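Local coordinates for polyamine export protein (Haemophilus ducreyi, PDB 2P4P) that probably helps export the polyamines cadaverine and putrescine from the cytoplasm, and is seen here only as its C-terminal CorC_HlyC (transporter-associated) domain, at residues W11-A16 with E20-A25. Residues are numbered along the deposited sequence; the frame is centred on the assembly and turned at random.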
ATOM      1  N   TRP A  11       6.043   6.375  -2.333  1.00 28.35           N
ATOM      2  CA  TRP A  11       6.651   5.989  -1.098  1.00 27.33           C
ATOM      3  C   TRP A  11       5.585   5.430  -0.177  1.00 26.58           C
ATOM      4  O   TRP A  11       4.478   5.964  -0.103  1.00 25.89           O
ATOM      5  CB  TRP A  11       7.264   7.186  -0.382  1.00 28.00           C
ATOM      6  CG  TRP A  11       8.419   7.874  -1.011  1.00 28.90           C
ATOM      7  CD1 TRP A  11       9.192   7.453  -2.078  1.00 29.52           C
ATOM      8  CD2 TRP A  11       8.995   9.114  -0.568  1.00 29.73           C
ATOM      9  NE1 TRP A  11      10.178   8.380  -2.336  1.00 29.99           N
ATOM     10  CE2 TRP A  11      10.083   9.404  -1.426  1.00 28.99           C
ATOM     11  CE3 TRP A  11       8.676  10.019   0.456  1.00 31.29           C
ATOM     12  CZ2 TRP A  11      10.882  10.560  -1.270  1.00 29.66           C
ATOM     13  CZ3 TRP A  11       9.460  11.177   0.603  1.00 30.33           C
ATOM     14  CH2 TRP A  11      10.542  11.434  -0.262  1.00 29.76           C
ATOM     15  N   LEU A  12       5.945   4.382   0.552  1.00 25.42           N
ATOM     16  CA  LEU A  12       5.116   3.876   1.626  1.00 25.74           C
ATOM     17  C   LEU A  12       5.655   4.415   2.934  1.00 24.97           C
ATOM     18  O   LEU A  12       6.832   4.203   3.270  1.00 26.61           O
ATOM     19  CB  LEU A  12       5.119   2.354   1.615  1.00 25.96           C
ATOM     20  CG  LEU A  12       4.191   1.659   2.609  1.00 27.18           C
ATOM     21  CD1 LEU A  12       2.751   1.717   2.119  1.00 31.12           C
ATOM     22  CD2 LEU A  12       4.627   0.221   2.774  1.00 29.52           C
ATOM     23  N   ILE A  13       4.774   5.071   3.695  1.00 25.34           N
ATOM     24  CA  ILE A  13       5.137   5.856   4.890  0.50 24.62           C
ATOM     25  C   ILE A  13       4.273   5.490   6.108  1.00 24.24           C
ATOM     26  O   ILE A  13       3.087   5.259   5.951  1.00 24.19           O
ATOM     27  CB  ILE A  13       5.008   7.381   4.565  0.50 24.27           C
ATOM     28  CG1 ILE A  13       6.149   7.810   3.631  0.50 23.97           C
ATOM     29  CG2 ILE A  13       5.005   8.239   5.828  0.50 24.79           C
ATOM     30  CD1 ILE A  13       5.970   9.191   3.032  0.50 24.58           C
ATOM     31  N   ASP A  14       4.881   5.437   7.298  1.00 24.81           N
ATOM     32  CA  ASP A  14       4.188   5.176   8.567  1.00 25.14           C
ATOM     33  C   ASP A  14       3.342   6.396   8.926  1.00 24.83           C
ATOM     34  O   ASP A  14       3.815   7.517   8.838  1.00 24.02           O
ATOM     35  CB  ASP A  14       5.225   4.889   9.666  1.00 26.06           C
ATOM     36  CG  ASP A  14       4.610   4.659  11.054  1.00 28.39           C
ATOM     37  OD1 ASP A  14       3.369   4.722  11.221  1.00 33.57           O
ATOM     38  OD2 ASP A  14       5.391   4.416  12.009  1.00 34.52           O
ATOM     39  N   GLY A  15       2.094   6.174   9.343  1.00 24.68           N
ATOM     40  CA  GLY A  15       1.184   7.289   9.660  1.00 24.48           C
ATOM     41  C   GLY A  15       1.705   8.134  10.822  1.00 23.68           C
ATOM     42  O   GLY A  15       1.339   9.295  10.972  1.00 24.47           O
ATOM     43  N   ALA A  16       2.601   7.560  11.602  1.00 22.67           N
ATOM     44  CA  ALA A  16       3.105   8.201  12.807  1.00 22.68           C
ATOM     45  C   ALA A  16       4.348   9.066  12.536  1.00 22.18           C
ATOM     46  O   ALA A  16       4.908   9.639  13.473  1.00 22.03           O
ATOM     47  CB  ALA A  16       3.440   7.141  13.863  1.00 22.68           C
ATOM     48  N   GLU A  20       6.288  17.397   9.769  1.00 25.02           N
ATOM     49  CA  GLU A  20       7.385  18.245   9.261  1.00 26.05           C
ATOM     50  C   GLU A  20       8.446  17.455   8.506  1.00 25.68           C
ATOM     51  O   GLU A  20       8.971  17.932   7.523  1.00 25.42           O
ATOM     52  CB  GLU A  20       8.072  18.960  10.422  1.00 26.39           C
ATOM     53  CG  GLU A  20       7.192  19.985  11.136  1.00 32.04           C
ATOM     54  CD  GLU A  20       5.969  19.355  11.791  1.00 38.06           C
ATOM     55  OE1 GLU A  20       6.140  18.426  12.621  1.00 40.49           O
ATOM     56  OE2 GLU A  20       4.842  19.776  11.444  1.00 40.83           O
ATOM     57  N   ASP A  21       8.759  16.259   9.001  1.00 25.92           N
ATOM     58  CA  ASP A  21       9.704  15.340   8.360  1.00 24.69           C
ATOM     59  C   ASP A  21       9.260  14.936   6.952  1.00 24.79           C
ATOM     60  O   ASP A  21      10.082  14.868   6.043  1.00 23.85           O
ATOM     61  CB  ASP A  21       9.869  14.093   9.232  1.00 24.57           C
ATOM     62  CG  ASP A  21      10.739  14.354  10.455  1.00 25.22           C
ATOM     63  OD1 ASP A  21      11.157  15.508  10.615  1.00 28.51           O
ATOM     64  OD2 ASP A  21      10.994  13.411  11.234  1.00 25.56           O
ATOM     65  N   VAL A  22       7.968  14.650   6.807  1.00 23.92           N
ATOM     66  CA  VAL A  22       7.345  14.302   5.512  1.00 24.16           C
ATOM     67  C   VAL A  22       7.305  15.486   4.566  1.00 24.13           C
ATOM     68  O   VAL A  22       7.746  15.378   3.429  1.00 23.32           O
ATOM     69  CB  VAL A  22       5.907  13.756   5.709  1.00 24.13           C
ATOM     70  CG1 VAL A  22       5.209  13.468   4.354  1.00 23.44           C
ATOM     71  CG2 VAL A  22       5.949  12.500   6.558  1.00 25.26           C
HETATM   72  N   MSE A  23       6.799  16.617   5.047  1.00 24.06           N
HETATM   73  CA  MSE A  23       6.827  17.873   4.265  1.00 23.39           C
HETATM   74  C   MSE A  23       8.237  18.190   3.772  1.00 23.87           C
HETATM   75  O   MSE A  23       8.411  18.552   2.622  1.00 23.89           O
HETATM   76  CB  MSE A  23       6.316  19.089   5.077  1.00 23.65           C
HETATM   77  CG  MSE A  23       4.935  19.045   5.671  1.00 20.69           C
HETATM   78 SE   MSE A  23       3.484  18.839   4.398  1.00 33.18          SE
HETATM   79  CE  MSE A  23       3.464  16.909   4.141  1.00 26.67           C
ATOM     80  N   ARG A  24       9.231  18.142   4.666  1.00 24.68           N
ATOM     81  CA  ARG A  24      10.626  18.402   4.298  1.00 26.53           C
ATOM     82  C   ARG A  24      11.129  17.463   3.200  1.00 25.59           C
ATOM     83  O   ARG A  24      11.660  17.913   2.184  1.00 24.96           O
ATOM     84  CB  ARG A  24      11.552  18.345   5.528  1.00 26.03           C
ATOM     85  CG  ARG A  24      13.022  18.111   5.217  1.00 29.07           C
ATOM     86  CD  ARG A  24      13.903  18.064   6.489  1.00 30.22           C
ATOM     87  NE  ARG A  24      13.332  18.816   7.619  1.00 37.27           N
ATOM     88  CZ  ARG A  24      12.750  18.262   8.684  1.00 38.73           C
ATOM     89  NH1 ARG A  24      12.641  16.941   8.784  1.00 41.18           N
ATOM     90  NH2 ARG A  24      12.283  19.025   9.659  1.00 40.16           N
ATOM     91  N   ALA A  25      10.952  16.164   3.400  1.00 24.77           N
ATOM     92  CA  ALA A  25      11.388  15.187   2.417  1.00 24.60           C
ATOM     93  C   ALA A  25      10.696  15.347   1.051  1.00 24.23           C
ATOM     94  O   ALA A  25      11.276  14.996   0.035  1.00 25.37           O
ATOM     95  CB  ALA A  25      11.206  13.804   2.948  1.00 25.05           C
TER
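Trp11 and Ile13, on one face of strand 10-14, pack against Ala25 and Val22 of helix 19-25. This is the first strand-to-helix step of the CorC_HlyC domain. Within this chain, strand 10-14 is an outer strand of an antiparallel sheet, paired with strand 74-81. A short turn brings the chain back so that the helix lies against the side chains of this edge strand.

The contact is apolar and small, burying 150 Å² in all. Its outer part belongs to Trp11. The six-membered end of the indole reaches the last turn of the helix, and CZ3 lies 3.9 Å from CB of Ala25. At the ring edge, near the ring plane, CH2 comes within 3.6 Å of the carbonyl O of Ala25. With CG anti to the carbonyl carbon (chi1 -66°), the indole of Trp11 extends from the strand toward the end of the helix. Leu26 also touches the indole.

The inner part is looser. In one of two conformers of Ile13, its CG2 comes to 4.4 Å from CG2 of Val22, and both residues are buried. Leu78 and Val80 back Ile13 from the neighbouring strand, while Ile40 of helix 40-48 packs on Val22.

The side-chain hydrogen bonds of Asp14 and Arg24 are local to their own segments. On the helix, Arg24 NH1 makes a salt bridge of 2.8 Å to Asp21 OD1, which sits at the guanidinium edge, nearly in its plane. At the end of the strand, Asp14 forms an Asx turn: its OD1 accepts the backbone N-H of Ala16 at 3.0 Å, from well above the carboxylate plane.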